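Local coordinates for protein putative amidohydrolase (Unidentified, PDB 3MKV) that is probably a zinc-dependent prolidase of the amidohydrolase superfamily, cleaving dipeptides that end in proline, at residues R243-G248 with H269-V274. Sequence-based numbering, arbitrary orientation. Where two conformers were deposited one is given.
Sequences RAVRCG and HGAYVV. With SO4 (sulfate ion), chain L.
One face of the His269 imidazole carries the CG1 methyl of Val245. This is a CH-pi contact: CG1 of Val245 stands 3.7 Å from the centroid of the His269 ring, 21° off the ring normal. The methyl sits away from the ring centre, on the CG side. Of the ring atoms, His269 CG comes nearest, 3.5 Å from Val245 CG1. ND1 of His269 is hydrogen-bonded to the carbonyl O of Leu265, one turn back in helix 260-269. That bond helps to fix the rotation of the imidazole over the valine. The other ring, that of Tyr272, has a cation-pi interaction with Lys320.

The two methyls of Val245 divide the work. CG1 lies anti to the backbone N (chi1 165°) and meets the histidine. CG2, anti to the carbonyl carbon, lies 4.3 Å from Ala271 CB, a looser apolar contact. Val245 also packs on Ile252 of strand 251-254, and Ala271 on Val266.

Further along, the Tyr272 hydroxyl lies 2.8 Å from O1 and 2.9 Å from O3 of a sulfate that was probably picked up during crystallisation. Arg250 NH2 also binds this ion.

Both helices, 238-246 and 260-269, end in Schellman motifs, with Gly248 and Gly270 at positive phi. The contact joins these helix ends on the outside of parallel strands 251-254 and 272-274, as neighbouring beta-alpha units do in the TIM-barrel fold of amidohydrolases.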
# COMPACT_ATOMS: atom_id res chain seq x y z
N ARG A 243 -8.43 11.96 36.36
CA ARG A 243 -7.27 11.32 35.73
C ARG A 243 -6.59 12.26 34.74
O ARG A 243 -5.36 12.32 34.64
CB ARG A 243 -7.67 10.01 35.04
CG ARG A 243 -8.89 10.13 34.14
CD ARG A 243 -9.47 8.76 33.79
NE ARG A 243 -8.45 7.86 33.25
CZ ARG A 243 -8.19 7.69 31.95
NH1 ARG A 243 -8.87 8.37 31.02
NH2 ARG A 243 -7.25 6.84 31.58
N ALA A 244 -7.42 13.01 34.02
CA ALA A 244 -6.95 14.02 33.10
C ALA A 244 -6.06 15.03 33.80
O ALA A 244 -4.98 15.37 33.32
CB ALA A 244 -8.15 14.73 32.45
N VAL A 245 -6.51 15.51 34.95
CA VAL A 245 -5.73 16.47 35.71
C VAL A 245 -4.43 15.90 36.27
O VAL A 245 -3.41 16.60 36.32
CB VAL A 245 -6.58 17.12 36.81
CG1 VAL A 245 -5.69 17.83 37.81
CG2 VAL A 245 -7.55 18.10 36.19
N ARG A 246 -4.45 14.64 36.70
CA ARG A 246 -3.26 13.99 37.23
C ARG A 246 -2.26 13.73 36.12
O ARG A 246 -1.08 13.53 36.36
CB ARG A 246 -3.61 12.66 37.89
CG ARG A 246 -4.23 12.77 39.26
CD ARG A 246 -4.44 11.39 39.88
NE ARG A 246 -5.76 10.84 39.58
CZ ARG A 246 -5.99 9.85 38.71
NH1 ARG A 246 -7.24 9.43 38.52
NH2 ARG A 246 -4.99 9.30 38.04
N CYS A 247 -2.76 13.72 34.88
CA CYS A 247 -1.91 13.48 33.73
C CYS A 247 -1.32 14.77 33.17
O CYS A 247 -0.44 14.74 32.32
CB CYS A 247 -2.66 12.72 32.64
SG CYS A 247 -3.03 11.00 33.08
N GLY A 248 -1.81 15.90 33.67
CA GLY A 248 -1.19 17.19 33.39
C GLY A 248 -2.02 18.16 32.57
O GLY A 248 -1.55 19.24 32.23
N HIS A 269 -4.56 21.70 41.95
CA HIS A 269 -3.60 21.54 40.86
C HIS A 269 -3.39 22.83 40.08
O HIS A 269 -2.46 22.94 39.30
CB HIS A 269 -4.05 20.44 39.91
CG HIS A 269 -3.54 19.08 40.27
ND1 HIS A 269 -4.11 18.31 41.26
CD2 HIS A 269 -2.52 18.35 39.76
CE1 HIS A 269 -3.46 17.17 41.35
NE2 HIS A 269 -2.49 17.16 40.45
N GLY A 270 -4.28 23.79 40.28
CA GLY A 270 -4.17 25.06 39.57
C GLY A 270 -4.78 24.98 38.19
O GLY A 270 -4.58 25.86 37.36
N ALA A 271 -5.55 23.92 37.96
CA ALA A 271 -6.23 23.72 36.68
C ALA A 271 -7.48 24.60 36.58
O ALA A 271 -8.02 25.05 37.59
CB ALA A 271 -6.58 22.24 36.50
N TYR A 272 -7.96 24.82 35.36
CA TYR A 272 -9.19 25.57 35.13
C TYR A 272 -10.29 24.70 34.57
O TYR A 272 -10.02 23.73 33.85
CB TYR A 272 -8.97 26.70 34.13
CG TYR A 272 -7.80 27.61 34.41
CD1 TYR A 272 -8.00 28.90 34.89
CD2 TYR A 272 -6.50 27.20 34.15
CE1 TYR A 272 -6.93 29.75 35.12
CE2 TYR A 272 -5.43 28.03 34.38
CZ TYR A 272 -5.64 29.31 34.87
OH TYR A 272 -4.58 30.15 35.11
N VAL A 273 -11.53 25.05 34.89
CA VAL A 273 -12.68 24.43 34.25
C VAL A 273 -13.46 25.44 33.40
O VAL A 273 -13.55 26.62 33.73
CB VAL A 273 -13.65 23.74 35.25
CG1 VAL A 273 -14.76 23.05 34.50
CG2 VAL A 273 -12.88 22.73 36.10
N VAL A 274 -14.00 24.96 32.29
CA VAL A 274 -14.79 25.79 31.39
C VAL A 274 -16.15 25.14 31.15
O VAL A 274 -16.29 24.26 30.29
CB VAL A 274 -14.10 25.99 30.02
CG1 VAL A 274 -14.92 26.96 29.19
CG2 VAL A 274 -12.67 26.50 30.20
S SO4 L . -1.36 29.03 34.93
O1 SO4 L . -2.14 29.64 33.86
O2 SO4 L . -0.28 29.92 35.32
O3 SO4 L . -2.24 28.79 36.07
O4 SO4 L . -0.78 27.77 34.47